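Predicted protein (Acinetobacter sp. RUH2624, PDB 4MEA) probably hydrolyses epoxides to diols as a secreted alpha/beta-hydrolase of the Cif family, a presumed virulence factor. Local coordinates at residues A[29-37]-A[71-82]; A[103-111]-A[241-252]. All coordinates share one frame; numbering follows the deposited sequence. Where two conformers were deposited one is given.

Interaction 1. Residues A[29-37]-A[71-82]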
loop_
_atom_site.group_PDB
_atom_site.type_symbol
_atom_site.label_atom_id
_atom_site.label_comp_id
_atom_site.label_asym_id
_atom_site.label_seq_id
_atom_site.Cartn_x
_atom_site.Cartn_y
_atom_site.Cartn_z
ATOM N N GLY A 29 -28.488 -5.360 -6.608
ATOM C CA GLY A 29 -27.335 -5.449 -5.721
ATOM C C GLY A 29 -27.697 -5.625 -4.255
ATOM O O GLY A 29 -28.449 -6.540 -3.903
ATOM N N GLN A 30 -27.164 -4.756 -3.395
ATOM C CA GLN A 30 -27.393 -4.892 -1.953
ATOM C C GLN A 30 -28.860 -4.697 -1.572
ATOM O O GLN A 30 -29.276 -5.059 -0.467
ATOM C CB GLN A 30 -26.509 -3.932 -1.142
ATOM C CG GLN A 30 -26.787 -2.439 -1.365
ATOM C CD GLN A 30 -26.050 -1.557 -0.376
ATOM O OE1 GLN A 30 -25.758 -1.970 0.748
ATOM N NE2 GLN A 30 -25.743 -0.331 -0.790
ATOM N N TYR A 31 -29.640 -4.131 -2.487
ATOM C CA TYR A 31 -31.044 -3.834 -2.202
ATOM C C TYR A 31 -31.961 -4.944 -2.701
ATOM O O TYR A 31 -33.170 -4.890 -2.495
ATOM C CB TYR A 31 -31.458 -2.508 -2.849
ATOM C CG TYR A 31 -30.504 -1.364 -2.587
ATOM C CD1 TYR A 31 -30.516 -0.691 -1.370
ATOM C CD2 TYR A 31 -29.599 -0.947 -3.564
ATOM C CE1 TYR A 31 -29.640 0.361 -1.124
ATOM C CE2 TYR A 31 -28.725 0.108 -3.334
ATOM C CZ TYR A 31 -28.748 0.756 -2.105
ATOM O OH TYR A 31 -27.885 1.798 -1.859
ATOM N N ALA A 32 -31.386 -5.937 -3.373
ATOM C CA ALA A 32 -32.173 -7.036 -3.928
ATOM C C ALA A 32 -32.110 -8.265 -3.033
ATOM O O ALA A 32 -31.034 -8.797 -2.772
ATOM C CB ALA A 32 -31.704 -7.382 -5.339
ATOM N N TYR A 33 -33.266 -8.708 -2.552
ATOM C CA TYR A 33 -33.377 -9.874 -1.672
ATOM C C TYR A 33 -34.305 -10.914 -2.319
ATOM O O TYR A 33 -35.414 -10.560 -2.703
ATOM C CB TYR A 33 -33.959 -9.433 -0.318
ATOM C CG TYR A 33 -33.518 -8.043 0.115
ATOM C CD1 TYR A 33 -32.250 -7.830 0.647
ATOM C CD2 TYR A 33 -34.364 -6.945 -0.016
ATOM C CE1 TYR A 33 -31.830 -6.563 1.034
ATOM C CE2 TYR A 33 -33.951 -5.669 0.374
ATOM C CZ TYR A 33 -32.681 -5.492 0.898
ATOM O OH TYR A 33 -32.246 -4.244 1.283
ATOM N N ALA A 34 -33.880 -12.171 -2.411
ATOM C CA ALA A 34 -34.704 -13.195 -3.052
ATOM C C ALA A 34 -35.925 -13.579 -2.215
ATOM O O ALA A 34 -35.955 -13.359 -1.000
ATOM C CB ALA A 34 -33.866 -14.425 -3.381
ATOM N N LYS A 35 -36.939 -14.141 -2.872
ATOM C CA LYS A 35 -38.143 -14.580 -2.170
ATOM C C LYS A 35 -37.750 -15.525 -1.038
ATOM O O LYS A 35 -36.940 -16.440 -1.232
ATOM C CB LYS A 35 -39.108 -15.294 -3.123
ATOM C CG LYS A 35 -40.416 -15.709 -2.460
ATOM C CD LYS A 35 -41.159 -16.755 -3.275
ATOM C CE LYS A 35 -40.442 -18.098 -3.235
ATOM N NZ LYS A 35 -41.210 -19.157 -3.948
ATOM N N GLY A 36 -38.314 -15.293 0.143
ATOM C CA GLY A 36 -37.957 -16.061 1.322
ATOM C C GLY A 36 -37.149 -15.226 2.300
ATOM O O GLY A 36 -37.091 -15.525 3.489
ATOM N N LEU A 37 -36.538 -14.160 1.794
ATOM C CA LEU A 37 -35.661 -13.322 2.603
ATOM C C LEU A 37 -36.329 -11.992 2.927
ATOM O O LEU A 37 -37.071 -11.438 2.114
ATOM C CB LEU A 37 -34.327 -13.090 1.877
ATOM C CG LEU A 37 -33.564 -14.375 1.544
ATOM C CD1 LEU A 37 -32.237 -14.100 0.813
ATOM C CD2 LEU A 37 -33.325 -15.174 2.813
ATOM N N TRP A 71 -24.044 -7.916 3.137
ATOM C CA TRP A 71 -24.822 -9.129 3.396
ATOM C C TRP A 71 -25.001 -9.926 2.094
ATOM O O TRP A 71 -25.018 -11.157 2.102
ATOM C CB TRP A 71 -26.219 -8.760 3.953
ATOM C CG TRP A 71 -27.105 -8.295 2.854
ATOM C CD1 TRP A 71 -27.243 -7.019 2.400
ATOM C CD2 TRP A 71 -27.927 -9.116 2.013
ATOM N NE1 TRP A 71 -28.109 -6.992 1.329
ATOM C CE2 TRP A 71 -28.538 -8.268 1.072
ATOM C CE3 TRP A 71 -28.197 -10.487 1.961
ATOM C CZ2 TRP A 71 -29.409 -8.744 0.091
ATOM C CZ3 TRP A 71 -29.071 -10.958 0.988
ATOM C CH2 TRP A 71 -29.657 -10.092 0.069
ATOM N N LYS A 72 -25.155 -9.204 0.985
ATOM C CA LYS A 72 -25.461 -9.783 -0.329
ATOM C C LYS A 72 -24.541 -10.933 -0.739
ATOM O O LYS A 72 -24.959 -11.824 -1.479
ATOM C CB LYS A 72 -25.441 -8.682 -1.403
ATOM C CG LYS A 72 -25.774 -9.133 -2.832
ATOM C CD LYS A 72 -27.258 -9.481 -2.974
ATOM C CE LYS A 72 -27.642 -9.651 -4.435
ATOM N NZ LYS A 72 -29.103 -9.902 -4.564
ATOM N N MET A 73 -23.300 -10.932 -0.253
ATOM C CA MET A 73 -22.348 -11.956 -0.673
ATOM C C MET A 73 -22.818 -13.333 -0.233
ATOM O O MET A 73 -22.435 -14.341 -0.813
ATOM C CB MET A 73 -20.936 -11.678 -0.135
ATOM C CG MET A 73 -20.768 -11.842 1.388
ATOM S SD MET A 73 -19.013 -12.050 1.837
ATOM C CE MET A 73 -18.724 -13.768 1.401
ATOM N N TRP A 74 -23.670 -13.370 0.785
ATOM C CA TRP A 74 -24.109 -14.641 1.350
ATOM C C TRP A 74 -25.394 -15.206 0.726
ATOM O O TRP A 74 -25.742 -16.358 0.964
ATOM C CB TRP A 74 -24.292 -14.497 2.860
ATOM C CG TRP A 74 -23.054 -14.035 3.588
ATOM C CD1 TRP A 74 -22.865 -12.824 4.201
ATOM C CD2 TRP A 74 -21.846 -14.778 3.788
ATOM N NE1 TRP A 74 -21.605 -12.770 4.766
ATOM C CE2 TRP A 74 -20.964 -13.959 4.531
ATOM C CE3 TRP A 74 -21.422 -16.058 3.416
ATOM C CZ2 TRP A 74 -19.681 -14.381 4.903
ATOM C CZ3 TRP A 74 -20.150 -16.476 3.793
ATOM C CH2 TRP A 74 -19.296 -15.640 4.526
ATOM N N GLU A 75 -26.083 -14.407 -0.083
ATOM C CA GLU A 75 -27.429 -14.767 -0.550
ATOM C C GLU A 75 -27.591 -16.205 -1.078
ATOM O O GLU A 75 -28.527 -16.907 -0.688
ATOM C CB GLU A 75 -27.956 -13.750 -1.572
ATOM C CG GLU A 75 -29.454 -13.898 -1.867
ATOM C CD GLU A 75 -29.970 -12.897 -2.884
ATOM O OE1 GLU A 75 -29.202 -12.504 -3.786
ATOM O OE2 GLU A 75 -31.146 -12.485 -2.771
ATOM N N PRO A 76 -26.695 -16.652 -1.969
ATOM C CA PRO A 76 -26.911 -18.006 -2.496
ATOM C C PRO A 76 -26.799 -19.093 -1.423
ATOM O O PRO A 76 -27.526 -20.085 -1.492
ATOM C CB PRO A 76 -25.826 -18.159 -3.574
ATOM C CG PRO A 76 -24.864 -17.047 -3.342
ATOM C CD PRO A 76 -25.610 -15.942 -2.668
ATOM N N VAL A 77 -25.923 -18.900 -0.439
ATOM C CA VAL A 77 -25.797 -19.847 0.669
ATOM C C VAL A 77 -27.020 -19.785 1.573
ATOM O O VAL A 77 -27.514 -20.813 2.044
ATOM C CB VAL A 77 -24.541 -19.568 1.526
ATOM C CG1 VAL A 77 -24.421 -20.594 2.656
ATOM C CG2 VAL A 77 -23.289 -19.566 0.655
ATOM N N MET A 78 -27.503 -18.568 1.812
ATOM C CA MET A 78 -28.698 -18.358 2.617
ATOM C C MET A 78 -29.881 -19.095 2.008
ATOM O O MET A 78 -30.633 -19.765 2.712
ATOM C CB MET A 78 -29.006 -16.867 2.718
ATOM C CG MET A 78 -28.002 -16.086 3.549
ATOM S SD MET A 78 -28.288 -14.312 3.471
ATOM C CE MET A 78 -29.671 -14.059 4.596
ATOM N N LEU A 79 -30.044 -18.967 0.695
ATOM C CA LEU A 79 -31.147 -19.625 0.008
ATOM C C LEU A 79 -31.023 -21.144 0.103
ATOM O O LEU A 79 -32.020 -21.857 0.257
ATOM C CB LEU A 79 -31.225 -19.163 -1.452
ATOM C CG LEU A 79 -31.660 -17.700 -1.632
ATOM C CD1 LEU A 79 -31.574 -17.275 -3.086
ATOM C CD2 LEU A 79 -33.065 -17.501 -1.109
ATOM N N SER A 80 -29.787 -21.623 0.047
ATOM C CA SER A 80 -29.505 -23.052 0.108
ATOM C C SER A 80 -29.829 -23.650 1.473
ATOM O O SER A 80 -30.187 -24.821 1.576
ATOM C CB SER A 80 -28.034 -23.322 -0.222
ATOM O OG SER A 80 -27.729 -22.969 -1.556
ATOM N N TYR A 81 -29.702 -22.846 2.525
ATOM C CA TYR A 81 -29.865 -23.365 3.884
ATOM C C TYR A 81 -31.210 -23.052 4.548
ATOM O O TYR A 81 -31.573 -23.678 5.548
ATOM C CB TYR A 81 -28.731 -22.871 4.786
ATOM C CG TYR A 81 -27.360 -23.408 4.420
ATOM C CD1 TYR A 81 -27.215 -24.478 3.546
ATOM C CD2 TYR A 81 -26.209 -22.842 4.955
ATOM C CE1 TYR A 81 -25.954 -24.971 3.216
ATOM C CE2 TYR A 81 -24.949 -23.330 4.634
ATOM C CZ TYR A 81 -24.826 -24.392 3.767
ATOM O OH TYR A 81 -23.569 -24.869 3.454
ATOM N N MET A 82 -31.954 -22.097 4.004
ATOM C CA MET A 82 -33.108 -21.567 4.732
ATOM C C MET A 82 -34.230 -22.583 4.959
ATOM O O MET A 82 -35.028 -22.428 5.882
ATOM C CB MET A 82 -33.647 -20.290 4.083
ATOM C CG MET A 82 -34.136 -20.457 2.655
ATOM S SD MET A 82 -34.837 -18.908 2.055
ATOM C CE MET A 82 -35.536 -19.475 0.508
#
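In this alpha/beta-hydrolase fold, the loop that leads from helix 13-25 into the first strand of the central sheet lies along the 3-10 turn 71-74 and helix 75-81, and Trp71, Lys72 and Glu75 grip its backbone in turn. The indole NE1 of Trp71 donates to Gln30 O at 2.9 Å, with an N-H...O angle of 160° and the oxygen practically in the ring plane. Next along the loop, Lys72 NZ reaches Ala32 O at 2.9 Å, arriving from above the carbonyl plane. A bend at chi2 (71°) carries the lysine chain past Gly29 O, which Lys72 CE approaches to 3.3 Å. Lys72 NZ also forms a salt bridge to Glu75 OE1 at 2.7 Å. The other carboxylate oxygen, Glu75 OE2, accepts the backbone N-H of Ala34 at an N...O distance of 2.8 Å, met nearly along its own C-O bond though distinctly bent at the hydrogen; the extended glutamate chain brings it there. The Tyr33 hydroxyl is hydrogen-bonded to Gln97 NE2. At the end of the type II turn 34-37 the contact becomes apolar. CD1 of Leu37 meets Glu75 CG at 3.9 Å and also touches Leu79 CD2. Leu37 CD2 lies near Met78 CE and 4.1 Å from Met82 SD. Val52 of strand 47-54 touches Tyr33, Leu37, Trp71 and Met78, so this patch is continuous with the sheet. With each carboxylate oxygen of Glu75 engaged by a different donor, the carboxylate's rotation is probably fixed, and the neighbouring ammonium would be expected to stabilise its negative charge.

Interaction 2. Residues A[103-111]-A[241-252]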
loop_
_atom_site.group_PDB
_atom_site.type_symbol
_atom_site.label_atom_id
_atom_site.label_comp_id
_atom_site.label_asym_id
_atom_site.label_seq_id
_atom_site.Cartn_x
_atom_site.Cartn_y
_atom_site.Cartn_z
ATOM N N ASN A 103 -17.699 7.325 16.948
ATOM C CA ASN A 103 -16.393 7.641 17.545
ATOM C C ASN A 103 -15.221 6.973 16.827
ATOM O O ASN A 103 -14.077 7.045 17.281
ATOM C CB ASN A 103 -16.363 7.339 19.047
ATOM C CG ASN A 103 -16.274 5.856 19.352
ATOM O OD1 ASN A 103 -16.447 5.014 18.473
ATOM N ND2 ASN A 103 -16.011 5.530 20.616
ATOM N N ASP A 104 -15.519 6.328 15.702
ATOM C CA ASP A 104 -14.494 5.753 14.832
ATOM C C ASP A 104 -13.773 4.561 15.462
ATOM O O ASP A 104 -12.718 4.145 14.982
ATOM C CB ASP A 104 -13.473 6.821 14.414
ATOM C CG ASP A 104 -12.807 6.503 13.086
ATOM O OD1 ASP A 104 -13.502 5.976 12.185
ATOM O OD2 ASP A 104 -11.596 6.784 12.939
ATOM N N ASP A 105 -14.338 4.010 16.536
ATOM C CA ASP A 105 -13.773 2.804 17.140
ATOM C C ASP A 105 -14.286 1.548 16.430
ATOM O O ASP A 105 -15.292 0.948 16.831
ATOM C CB ASP A 105 -14.034 2.737 18.654
ATOM C CG ASP A 105 -13.482 1.474 19.272
ATOM O OD1 ASP A 105 -12.645 0.819 18.619
ATOM O OD2 ASP A 105 -13.879 1.123 20.397
ATOM N N TYR A 106 -13.594 1.183 15.352
ATOM C CA TYR A 106 -13.910 -0.021 14.593
ATOM C C TYR A 106 -12.976 -1.159 14.986
ATOM O O TYR A 106 -12.638 -2.014 14.160
ATOM C CB TYR A 106 -13.811 0.244 13.085
ATOM C CG TYR A 106 -14.926 1.122 12.547
ATOM C CD1 TYR A 106 -16.148 0.574 12.208
ATOM C CD2 TYR A 106 -14.756 2.497 12.388
ATOM C CE1 TYR A 106 -17.180 1.356 11.725
ATOM C CE2 TYR A 106 -15.783 3.292 11.887
ATOM C CZ TYR A 106 -17.001 2.706 11.564
ATOM O OH TYR A 106 -18.058 3.453 11.075
ATOM N N SER A 107 -12.549 -1.166 16.246
ATOM C CA SER A 107 -11.766 -2.291 16.752
ATOM C C SER A 107 -12.641 -3.528 16.948
ATOM O O SER A 107 -13.856 -3.421 17.162
ATOM C CB SER A 107 -11.059 -1.934 18.065
ATOM O OG SER A 107 -11.976 -1.797 19.148
ATOM N N ALA A 108 -12.011 -4.696 16.876
ATOM C CA ALA A 108 -12.677 -5.984 17.084
ATOM C C ALA A 108 -13.598 -6.002 18.314
ATOM O O ALA A 108 -14.747 -6.440 18.238
ATOM C CB ALA A 108 -11.637 -7.085 17.197
ATOM N N GLU A 109 -13.094 -5.548 19.454
ATOM C CA GLU A 109 -13.908 -5.553 20.673
ATOM C C GLU A 109 -15.191 -4.748 20.507
ATOM O O GLU A 109 -16.273 -5.205 20.888
ATOM C CB GLU A 109 -13.118 -5.020 21.870
ATOM C CG GLU A 109 -12.011 -5.949 22.353
ATOM C CD GLU A 109 -12.531 -7.149 23.123
ATOM O OE1 GLU A 109 -13.770 -7.314 23.229
ATOM O OE2 GLU A 109 -11.691 -7.924 23.631
ATOM N N ASN A 110 -15.073 -3.546 19.949
ATOM C CA ASN A 110 -16.245 -2.699 19.764
ATOM C C ASN A 110 -17.265 -3.259 18.763
ATOM O O ASN A 110 -18.455 -3.311 19.050
ATOM C CB ASN A 110 -15.855 -1.271 19.377
ATOM C CG ASN A 110 -16.938 -0.266 19.736
ATOM O OD1 ASN A 110 -17.625 -0.426 20.743
ATOM N ND2 ASN A 110 -17.101 0.767 18.915
ATOM N N THR A 111 -16.800 -3.668 17.585
ATOM C CA THR A 111 -17.701 -4.237 16.581
ATOM C C THR A 111 -18.300 -5.551 17.088
ATOM O O THR A 111 -19.455 -5.871 16.802
ATOM C CB THR A 111 -16.964 -4.475 15.233
ATOM O OG1 THR A 111 -15.837 -5.331 15.454
ATOM C CG2 THR A 111 -16.468 -3.153 14.659
ATOM N N GLY A 241 -12.091 2.779 8.590
ATOM C CA GLY A 241 -12.002 2.763 10.045
ATOM C C GLY A 241 -11.544 1.405 10.580
ATOM O O GLY A 241 -10.789 1.342 11.553
ATOM N N TYR A 242 -12.000 0.314 9.956
ATOM C CA TYR A 242 -11.568 -1.026 10.374
ATOM C C TYR A 242 -10.064 -1.133 10.255
ATOM O O TYR A 242 -9.408 -1.753 11.094
ATOM C CB TYR A 242 -12.259 -2.129 9.551
ATOM C CG TYR A 242 -13.728 -2.267 9.888
ATOM C CD1 TYR A 242 -14.152 -3.151 10.876
ATOM C CD2 TYR A 242 -14.683 -1.484 9.247
ATOM C CE1 TYR A 242 -15.497 -3.272 11.202
ATOM C CE2 TYR A 242 -16.030 -1.587 9.576
ATOM C CZ TYR A 242 -16.428 -2.484 10.555
ATOM O OH TYR A 242 -17.762 -2.593 10.890
ATOM N N TYR A 243 -9.515 -0.495 9.219
ATOM C CA TYR A 243 -8.085 -0.565 8.965
ATOM C C TYR A 243 -7.286 0.329 9.912
ATOM O O TYR A 243 -6.238 -0.087 10.419
ATOM C CB TYR A 243 -7.771 -0.307 7.478
ATOM C CG TYR A 243 -8.304 -1.426 6.610
ATOM C CD1 TYR A 243 -7.530 -2.554 6.346
ATOM C CD2 TYR A 243 -9.604 -1.385 6.104
ATOM C CE1 TYR A 243 -8.030 -3.607 5.577
ATOM C CE2 TYR A 243 -10.113 -2.436 5.332
ATOM C CZ TYR A 243 -9.320 -3.540 5.072
ATOM O OH TYR A 243 -9.811 -4.583 4.312
ATOM N N ARG A 244 -7.784 1.536 10.174
ATOM C CA ARG A 244 -7.174 2.413 11.187
ATOM C C ARG A 244 -7.177 1.734 12.552
ATOM O O ARG A 244 -6.264 1.923 13.367
ATOM C CB ARG A 244 -7.936 3.742 11.304
ATOM C CG ARG A 244 -7.897 4.599 10.070
ATOM C CD ARG A 244 -8.547 5.972 10.311
ATOM N NE ARG A 244 -10.006 5.940 10.442
ATOM C CZ ARG A 244 -10.862 5.927 9.420
ATOM N NH1 ARG A 244 -10.416 5.894 8.169
ATOM N NH2 ARG A 244 -12.172 5.927 9.649
ATOM N N SER A 245 -8.215 0.944 12.802
ATOM C CA SER A 245 -8.397 0.310 14.100
ATOM C C SER A 245 -7.690 -1.035 14.240
ATOM O O SER A 245 -7.822 -1.688 15.271
ATOM C CB SER A 245 -9.888 0.116 14.390
ATOM O OG SER A 245 -10.522 1.342 14.703
ATOM N N HIS A 246 -6.961 -1.465 13.214
ATOM C CA HIS A 246 -6.347 -2.799 13.252
ATOM C C HIS A 246 -5.307 -2.974 14.376
ATOM O O HIS A 246 -5.189 -4.058 14.955
ATOM C CB HIS A 246 -5.757 -3.188 11.887
ATOM C CG HIS A 246 -6.692 -3.990 11.022
ATOM N ND1 HIS A 246 -6.668 -3.928 9.646
ATOM C CD2 HIS A 246 -7.655 -4.889 11.339
ATOM C CE1 HIS A 246 -7.587 -4.740 9.150
ATOM N NE2 HIS A 246 -8.199 -5.340 10.157
ATOM N N ALA A 247 -4.551 -1.925 14.692
ATOM C CA ALA A 247 -3.550 -2.061 15.742
ATOM C C ALA A 247 -4.267 -2.363 17.058
ATOM O O ALA A 247 -3.795 -3.173 17.855
ATOM C CB ALA A 247 -2.682 -0.814 15.855
ATOM N N ASP A 248 -5.427 -1.738 17.257
ATOM C CA ASP A 248 -6.260 -2.011 18.428
ATOM C C ASP A 248 -6.799 -3.438 18.440
ATOM O O ASP A 248 -6.749 -4.123 19.463
ATOM C CB ASP A 248 -7.445 -1.050 18.480
ATOM C CG ASP A 248 -7.065 0.317 18.993
ATOM O OD1 ASP A 248 -5.954 0.459 19.540
ATOM O OD2 ASP A 248 -7.889 1.248 18.859
ATOM N N SER A 249 -7.338 -3.871 17.303
ATOM C CA SER A 249 -7.898 -5.208 17.180
ATOM C C SER A 249 -6.818 -6.247 17.439
ATOM O O SER A 249 -7.079 -7.296 18.025
ATOM C CB SER A 249 -8.505 -5.411 15.779
ATOM O OG SER A 249 -9.565 -4.488 15.533
ATOM N N ILE A 250 -5.600 -5.949 16.995
ATOM C CA ILE A 250 -4.485 -6.870 17.166
ATOM C C ILE A 250 -4.184 -7.049 18.641
ATOM O O ILE A 250 -4.057 -8.174 19.131
ATOM C CB ILE A 250 -3.225 -6.367 16.431
ATOM C CG1 ILE A 250 -3.410 -6.535 14.918
ATOM C CG2 ILE A 250 -1.982 -7.114 16.930
ATOM C CD1 ILE A 250 -2.443 -5.723 14.073
ATOM N N ARG A 251 -4.073 -5.930 19.348
ATOM C CA ARG A 251 -3.818 -5.957 20.781
ATOM C C ARG A 251 -4.934 -6.714 21.486
ATOM O O ARG A 251 -4.694 -7.513 22.392
ATOM C CB ARG A 251 -3.718 -4.531 21.331
ATOM C CG ARG A 251 -3.871 -4.441 22.849
ATOM C CD ARG A 251 -2.940 -3.401 23.442
ATOM N NE ARG A 251 -3.236 -3.101 24.840
ATOM C CZ ARG A 251 -3.003 -3.927 25.859
ATOM N NH1 ARG A 251 -2.482 -5.131 25.645
ATOM N NH2 ARG A 251 -3.301 -3.548 27.096
ATOM N N GLN A 252 -6.165 -6.470 21.054
ATOM C CA GLN A 252 -7.307 -7.100 21.689
ATOM C C GLN A 252 -7.297 -8.607 21.502
ATOM O O GLN A 252 -7.547 -9.350 22.450
ATOM C CB GLN A 252 -8.607 -6.496 21.163
ATOM C CG GLN A 252 -8.788 -5.045 21.582
ATOM C CD GLN A 252 -9.857 -4.345 20.776
ATOM O OE1 GLN A 252 -10.430 -4.924 19.848
ATOM N NE2 GLN A 252 -10.150 -3.094 21.137
HETATM O O HOH W 1 -10.721 3.937 13.221
HETATM O O HOH W 2 -10.159 1.699 17.466
HETATM O O HOH W 3 -10.089 -3.136 13.408
HETATM O O HOH W 4 -9.101 -8.222 24.424
#
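Charge pairing joins Asp104 to Arg244 in a side-on, bidentate salt bridge: Arg244 NH2 donates to Asp104 OD1 at 2.9 Å (168°) and Arg244 NE to Asp104 OD2 at 3.1 Å. Each bond uses a syn lone pair, and the carboxylate and guanidinium planes are only 24° apart. NH2 has a second acceptor, Lys237 O.

Aromatic packing follows at Tyr106, whose CB sits over the face of the Tyr242 ring, 4.1 Å from its centroid. CD1 of Tyr106 lies above the same face, toward the rim; the ring planes are inclined at 44°. Tyr242 OH continues to Pro93 O.

Segment 103-107 leads into the N-terminus of helix 108-123, where Ser107 is the N-cap and helix 246-258 supplies acceptors for the first-turn N-H groups. Ser249 OG accepts the N-H of Ala108 (N...O 2.8 Å), and Gln252 OE1 accepts the N-H of Glu109 (N...O 2.8 Å) from above its carbonyl plane. Gln252 NE2 donates to Ser107 OG at 3.0 Å, that hydroxyl in turn donating to Asp105 OD1.

Waters extend the polar network. One links Asp105 OD1, Ser245 OG and Asp248 OD2; another donates to Tyr106 O and Tyr242 O and accepts from Ser249 OG.

Overall arrangement
Both segments of interaction 1 precede those of interaction 2 in the chain, and the two contacts lie on opposite sides of the chain's centre, their own centres 28 Å apart and their nearest atoms about 11 Å apart. Interaction 1 belongs to the antiparallel end of the eight-stranded sheet, where its loop enters edge strand 37-44; its helix 75-81 lies in sequence between strands 61-64 and 87-90. Interaction 2 ties helix 108-123, which precedes strand 128-133, to helices 233-244 and 246-258. One contact thus fastens an N-terminal approach to the sheet; the other, near the second subunit, joins helix 108-123 to helices from the region between strands 151-157 and 267-272, which in related epoxide hydrolases includes the cap.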